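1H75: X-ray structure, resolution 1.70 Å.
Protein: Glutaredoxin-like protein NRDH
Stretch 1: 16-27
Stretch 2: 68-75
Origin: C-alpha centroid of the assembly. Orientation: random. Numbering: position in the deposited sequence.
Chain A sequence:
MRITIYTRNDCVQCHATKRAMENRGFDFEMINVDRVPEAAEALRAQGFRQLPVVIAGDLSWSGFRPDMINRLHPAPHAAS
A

Stretch 1 (16-27) ATKRAMENRGFD
Stretch 2, residues 68-75: MINRLHPA

The guanidinium of Arg24 ties the two stretches together: NE donates to Asn70 OD1 at 2.8 Å, NH2 adds a weak bond to that same OD1 at 3.1 Å, and NH1 turns back to its own stretch, reaching Ala20 O at 2.9 Å. One side chain thus bonds a carbonyl within the helix of its own stretch while gripping the neighbouring segment. Its rotamer is m, t, t with chi4 at 71°; Asn70 OD1 lies near the guanidinium plane, Ile69 CG2 over one face. Asn70 answers with chi1 -80° and chi2 -18°, its CA-to-CB bond sideways but its amide end nearer.

Residues 16-22 build as regular helix, phi/psi near -63/-42, with i to i+4 bonds such as Met21 N to Thr17 O at 3.0 Å. Arg24 takes -103/8, Gly25 adopts positive phi (67/31), a conformation that by itself favours glycine, and Phe26 (-87/147) extends, its N bonding Met21 O at 3.0 Å. In the second stretch, Met68 and Ile69 are helical and 70-72 form a 3-10 segment, where Leu72 N meets Ile69 O at 3.0 Å; His73 (-61/140) and Pro74 (-67/144) then run extended. The register sets Met21 CA 7.1 Å from Ile69 CA and Phe26 CA 7.9 Å from His73 CA; both pairs ascend together, so the two stretches run roughly the same way.

Ile69 (m, t) is the apolar centre and has the largest covered area, 101 of the 426 Å² buried over both sides. Ile69 CD1 packs on Ala20 CB at 3.8 Å, a close fit against a small side chain, and on Thr17 CG2 at 4.1 Å. Ile69 CG2 meets Met21 CG at 4.2 Å, Arg24 CD at 3.9 Å and Phe26 CE1 at 3.9 Å. Met21 (m, t, t) starts sideways, yet its end comes nearer, placing CE 3.8 Å from CD1 of Leu72 (m, t).

Phe26 (m, chi2 166°) points toward the other stretch. Phe26 CE1 lies 3.6 Å from Leu72 CB and 3.4 Å from Ile69 O, which sits at the ring edge, while Leu72 O lies over one face. Its edge also meets the His73 face in an offset edge-to-face pair, centroids 5.0 Å apart and planes at 75°, with Phe26 CZ 3.5 Å from His73 ND1. His73 takes chi1 -80° and chi2 -62°, which also leaves CE1 3.9 Å from Arg24 CG. The design rule is an aliphatic centre with an arginine-asparagine clasp and an aromatic pair beside it.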

ATOM      1  N   ALA A  16      -9.958  -1.679  -0.711  1.00 19.48           N
ATOM      2  CA  ALA A  16     -10.118  -2.375   0.566  1.00 18.63           C
ATOM      3  C   ALA A  16      -8.998  -1.958   1.523  1.00 18.51           C
ATOM      4  O   ALA A  16      -9.216  -1.735   2.721  1.00 18.25           O
ATOM      5  CB  ALA A  16     -10.084  -3.879   0.354  1.00 17.05           C
ATOM      6  N   THR A  17      -7.790  -1.854   0.989  1.00 18.17           N
ATOM      7  CA  THR A  17      -6.640  -1.470   1.805  1.00 15.98           C
ATOM      8  C   THR A  17      -6.759  -0.052   2.363  1.00 17.40           C
ATOM      9  O   THR A  17      -6.484   0.183   3.546  1.00 15.32           O
ATOM     10  CB  THR A  17      -5.345  -1.616   0.974  1.00 15.15           C
ATOM     11  OG1 THR A  17      -5.172  -3.001   0.633  1.00 15.28           O
ATOM     12  CG2 THR A  17      -4.128  -1.110   1.766  1.00 15.24           C
ATOM     13  N   LYS A  18      -7.163   0.895   1.520  1.00 15.35           N
ATOM     14  CA  LYS A  18      -7.327   2.287   1.925  1.00 17.74           C
ATOM     15  C   LYS A  18      -8.374   2.376   3.037  1.00 18.49           C
ATOM     16  O   LYS A  18      -8.154   3.005   4.073  1.00 19.96           O
ATOM     17  CB  LYS A  18      -7.758   3.136   0.718  1.00 21.27           C
ATOM     18  CG  LYS A  18      -8.196   4.556   1.047  1.00 25.63           C
ATOM     19  CD  LYS A  18      -8.587   5.304  -0.233  1.00 30.10           C
ATOM     20  CE  LYS A  18      -9.228   6.653   0.063  1.00 33.59           C
ATOM     21  NZ  LYS A  18      -9.547   7.388  -1.197  1.00 38.02           N
ATOM     22  N   ARG A  19      -9.510   1.740   2.805  1.00 18.63           N
ATOM     23  CA  ARG A  19     -10.604   1.717   3.768  1.00 20.89           C
ATOM     24  C   ARG A  19     -10.156   1.102   5.099  1.00 19.40           C
ATOM     25  O   ARG A  19     -10.515   1.592   6.171  1.00 20.15           O
ATOM     26  CB  ARG A  19     -11.774   0.905   3.204  1.00 23.18           C
ATOM     27  CG  ARG A  19     -12.959   0.741   4.157  1.00 29.89           C
ATOM     28  CD  ARG A  19     -13.848   1.980   4.194  1.00 32.86           C
ATOM     29  NE  ARG A  19     -13.149   3.158   4.696  1.00 37.01           N
ATOM     30  CZ  ARG A  19     -13.739   4.324   4.947  1.00 38.32           C
ATOM     31  NH1 ARG A  19     -15.047   4.464   4.742  1.00 39.49           N
ATOM     32  NH2 ARG A  19     -13.026   5.355   5.384  1.00 36.17           N
ATOM     33  N   ALA A  20      -9.385   0.023   5.026  1.00 17.54           N
ATOM     34  CA  ALA A  20      -8.908  -0.651   6.234  1.00 16.47           C
ATOM     35  C   ALA A  20      -8.001   0.275   7.032  1.00 16.06           C
ATOM     36  O   ALA A  20      -8.067   0.320   8.277  1.00 14.51           O
ATOM     37  CB  ALA A  20      -8.160  -1.926   5.865  1.00 16.80           C
ATOM     38  N   MET A  21      -7.143   1.006   6.330  1.00 15.40           N
ATOM     39  CA  MET A  21      -6.248   1.927   7.026  1.00 16.99           C
ATOM     40  C   MET A  21      -7.043   3.081   7.649  1.00 16.78           C
ATOM     41  O   MET A  21      -6.763   3.506   8.772  1.00 17.75           O
ATOM     42  CB  MET A  21      -5.196   2.444   6.061  1.00 17.39           C
ATOM     43  CG  MET A  21      -4.282   1.316   5.610  1.00 16.73           C
ATOM     44  SD  MET A  21      -2.671   1.935   5.139  1.00 20.26           S
ATOM     45  CE  MET A  21      -1.876   0.422   4.506  1.00 18.30           C
ATOM     46  N   GLU A  22      -8.034   3.586   6.923  1.00 18.43           N
ATOM     47  CA  GLU A  22      -8.850   4.670   7.442  1.00 17.91           C
ATOM     48  C   GLU A  22      -9.646   4.200   8.656  1.00 18.56           C
ATOM     49  O   GLU A  22      -9.841   4.959   9.614  1.00 18.59           O
ATOM     50  CB  GLU A  22      -9.792   5.191   6.343  1.00 20.91           C
ATOM     51  CG  GLU A  22      -9.011   5.837   5.182  1.00 22.32           C
ATOM     52  CD  GLU A  22      -9.869   6.178   3.970  1.00 24.75           C
ATOM     53  OE1 GLU A  22      -9.415   7.022   3.168  1.00 30.63           O
ATOM     54  OE2 GLU A  22     -10.968   5.610   3.799  1.00 26.58           O
ATOM     55  N   ASN A  23     -10.088   2.945   8.626  1.00 16.84           N
ATOM     56  CA  ASN A  23     -10.865   2.395   9.724  1.00 17.73           C
ATOM     57  C   ASN A  23     -10.030   2.328  11.005  1.00 16.70           C
ATOM     58  O   ASN A  23     -10.582   2.331  12.103  1.00 16.39           O
ATOM     59  CB  ASN A  23     -11.386   0.994   9.392  1.00 19.31           C
ATOM     60  CG  ASN A  23     -12.558   1.010   8.430  1.00 20.22           C
ATOM     61  OD1 ASN A  23     -13.124   2.065   8.151  1.00 23.26           O
ATOM     62  ND2 ASN A  23     -12.936  -0.167   7.932  1.00 22.29           N
ATOM     63  N   ARG A  24      -8.708   2.291  10.856  1.00 17.89           N
ATOM     64  CA  ARG A  24      -7.794   2.210  12.006  1.00 17.27           C
ATOM     65  C   ARG A  24      -7.116   3.524  12.358  1.00 17.83           C
ATOM     66  O   ARG A  24      -6.205   3.569  13.198  1.00 17.14           O
ATOM     67  CB  ARG A  24      -6.735   1.148  11.735  1.00 18.96           C
ATOM     68  CG  ARG A  24      -7.307  -0.258  11.562  1.00 18.96           C
ATOM     69  CD  ARG A  24      -6.280  -1.157  10.883  1.00 21.55           C
ATOM     70  NE  ARG A  24      -6.661  -2.569  10.901  1.00 23.21           N
ATOM     71  CZ  ARG A  24      -7.648  -3.094  10.185  1.00 22.57           C
ATOM     72  NH1 ARG A  24      -8.373  -2.328   9.380  1.00 23.52           N
ATOM     73  NH2 ARG A  24      -7.905  -4.397  10.277  1.00 26.45           N
ATOM     74  N   GLY A  25      -7.548   4.592  11.699  1.00 16.68           N
ATOM     75  CA  GLY A  25      -6.983   5.904  11.956  1.00 17.09           C
ATOM     76  C   GLY A  25      -5.528   6.083  11.548  1.00 18.54           C
ATOM     77  O   GLY A  25      -4.796   6.861  12.167  1.00 19.43           O
ATOM     78  N   PHE A  26      -5.096   5.375  10.504  1.00 18.34           N
ATOM     79  CA  PHE A  26      -3.718   5.502  10.027  1.00 17.55           C
ATOM     80  C   PHE A  26      -3.554   6.640   9.010  1.00 19.47           C
ATOM     81  O   PHE A  26      -4.457   6.930   8.235  1.00 20.41           O
ATOM     82  CB  PHE A  26      -3.237   4.221   9.320  1.00 15.62           C
ATOM     83  CG  PHE A  26      -3.223   2.984  10.183  1.00 15.15           C
ATOM     84  CD1 PHE A  26      -3.093   1.731   9.591  1.00 17.43           C
ATOM     85  CD2 PHE A  26      -3.322   3.062  11.564  1.00 16.54           C
ATOM     86  CE1 PHE A  26      -3.061   0.577  10.359  1.00 15.31           C
ATOM     87  CE2 PHE A  26      -3.291   1.902  12.347  1.00 16.74           C
ATOM     88  CZ  PHE A  26      -3.162   0.666  11.749  1.00 15.54           C
ATOM     89  N   ASP A  27      -2.397   7.288   9.021  1.00 20.49           N
ATOM     90  CA  ASP A  27      -2.144   8.328   8.033  1.00 20.54           C
ATOM     91  C   ASP A  27      -1.299   7.660   6.969  1.00 19.98           C
ATOM     92  O   ASP A  27      -0.385   6.915   7.290  1.00 19.29           O
ATOM     93  CB  ASP A  27      -1.375   9.502   8.634  1.00 23.73           C
ATOM     94  CG  ASP A  27      -2.214  10.294   9.605  1.00 26.84           C
ATOM     95  OD1 ASP A  27      -3.344  10.681   9.242  1.00 29.88           O
ATOM     96  OD2 ASP A  27      -1.745  10.523  10.734  1.00 31.99           O
ATOM     97  N   MET A  68      -1.311  -7.835   7.563  1.00 13.54           N
ATOM     98  CA  MET A  68      -0.126  -6.986   7.512  1.00 12.25           C
ATOM     99  C   MET A  68      -0.487  -5.544   7.906  1.00 13.63           C
ATOM    100  O   MET A  68       0.320  -4.837   8.510  1.00 13.04           O
ATOM    101  CB  MET A  68       0.483  -6.982   6.096  1.00 11.66           C
ATOM    102  CG  MET A  68       1.123  -8.327   5.684  1.00 12.21           C
ATOM    103  SD  MET A  68       2.435  -8.896   6.778  1.00 15.73           S
ATOM    104  CE  MET A  68       3.773  -7.876   6.183  1.00 15.74           C
ATOM    105  N   ILE A  69      -1.701  -5.129   7.562  1.00 13.58           N
ATOM    106  CA  ILE A  69      -2.159  -3.788   7.897  1.00 14.41           C
ATOM    107  C   ILE A  69      -2.178  -3.661   9.408  1.00 15.12           C
ATOM    108  O   ILE A  69      -1.844  -2.613   9.950  1.00 15.38           O
ATOM    109  CB  ILE A  69      -3.563  -3.514   7.310  1.00 14.69           C
ATOM    110  CG1 ILE A  69      -3.456  -3.432   5.782  1.00 14.64           C
ATOM    111  CG2 ILE A  69      -4.115  -2.203   7.865  1.00 16.19           C
ATOM    112  CD1 ILE A  69      -4.794  -3.439   5.042  1.00 14.91           C
ATOM    113  N   ASN A  70      -2.544  -4.747  10.081  1.00 16.44           N
ATOM    114  CA  ASN A  70      -2.587  -4.742  11.529  1.00 16.94           C
ATOM    115  C   ASN A  70      -1.212  -4.587  12.145  1.00 17.61           C
ATOM    116  O   ASN A  70      -1.105  -4.235  13.318  1.00 19.17           O
ATOM    117  CB  ASN A  70      -3.281  -6.000  12.054  1.00 17.77           C
ATOM    118  CG  ASN A  70      -4.782  -5.885  11.989  1.00 19.77           C
ATOM    119  OD1 ASN A  70      -5.325  -4.778  11.874  1.00 21.44           O
ATOM    120  ND2 ASN A  70      -5.469  -7.014  12.070  1.00 21.05           N
ATOM    121  N   ARG A  71      -0.157  -4.829  11.363  1.00 14.67           N
ATOM    122  CA  ARG A  71       1.191  -4.648  11.900  1.00 15.25           C
ATOM    123  C   ARG A  71       1.606  -3.175  11.913  1.00 15.71           C
ATOM    124  O   ARG A  71       2.690  -2.844  12.390  1.00 17.27           O
ATOM    125  CB  ARG A  71       2.203  -5.480  11.108  1.00 16.06           C
ATOM    126  CG  ARG A  71       1.963  -6.977  11.283  1.00 17.63           C
ATOM    127  CD  ARG A  71       3.084  -7.805  10.675  1.00 20.81           C
ATOM    128  NE  ARG A  71       4.369  -7.410  11.240  1.00 20.42           N
ATOM    129  CZ  ARG A  71       5.551  -7.788  10.767  1.00 22.74           C
ATOM    130  NH1 ARG A  71       5.626  -8.581   9.711  1.00 22.50           N
ATOM    131  NH2 ARG A  71       6.663  -7.349  11.353  1.00 23.95           N
ATOM    132  N   LEU A  72       0.740  -2.304  11.402  1.00 15.48           N
ATOM    133  CA  LEU A  72       1.012  -0.869  11.359  1.00 15.55           C
ATOM    134  C   LEU A  72       0.479  -0.084  12.571  1.00 15.86           C
ATOM    135  O   LEU A  72       0.623   1.137  12.618  1.00 17.09           O
ATOM    136  CB  LEU A  72       0.407  -0.264  10.084  1.00 16.30           C
ATOM    137  CG  LEU A  72       0.901  -0.916   8.785  1.00 17.81           C
ATOM    138  CD1 LEU A  72       0.267  -0.206   7.597  1.00 18.96           C
ATOM    139  CD2 LEU A  72       2.422  -0.860   8.710  1.00 20.03           C
ATOM    140  N   HIS A  73      -0.139  -0.765  13.536  1.00 17.25           N
ATOM    141  CA  HIS A  73      -0.667  -0.059  14.705  1.00 15.85           C
ATOM    142  C   HIS A  73       0.486   0.622  15.414  1.00 18.12           C
ATOM    143  O   HIS A  73       1.574   0.070  15.545  1.00 18.96           O
ATOM    144  CB  HIS A  73      -1.441  -1.004  15.639  1.00 15.11           C
ATOM    145  CG  HIS A  73      -2.837  -1.284  15.172  1.00 15.28           C
ATOM    146  ND1 HIS A  73      -3.785  -0.293  15.039  1.00 16.80           N
ATOM    147  CD2 HIS A  73      -3.435  -2.433  14.769  1.00 14.53           C
ATOM    148  CE1 HIS A  73      -4.903  -0.815  14.568  1.00 16.66           C
ATOM    149  NE2 HIS A  73      -4.715  -2.112  14.398  1.00 16.78           N
ATOM    150  N   PRO A  74       0.254   1.841  15.889  1.00 18.20           N
ATOM    151  CA  PRO A  74       1.336   2.562  16.562  1.00 19.87           C
ATOM    152  C   PRO A  74       1.841   2.015  17.891  1.00 20.49           C
ATOM    153  O   PRO A  74       1.090   1.482  18.698  1.00 18.40           O
ATOM    154  CB  PRO A  74       0.785   3.988  16.673  1.00 20.28           C
ATOM    155  CG  PRO A  74      -0.689   3.771  16.846  1.00 21.30           C
ATOM    156  CD  PRO A  74      -0.993   2.630  15.854  1.00 18.82           C
ATOM    157  N   ALA A  75       3.144   2.154  18.096  1.00 24.62           N
ATOM    158  CA  ALA A  75       3.770   1.722  19.342  1.00 27.83           C
ATOM    159  C   ALA A  75       3.423   2.750  20.425  1.00 30.41           C
ATOM    160  O   ALA A  75       3.061   3.889  20.118  1.00 30.94           O
ATOM    161  CB  ALA A  75       5.282   1.640  19.161  1.00 28.92           C
TER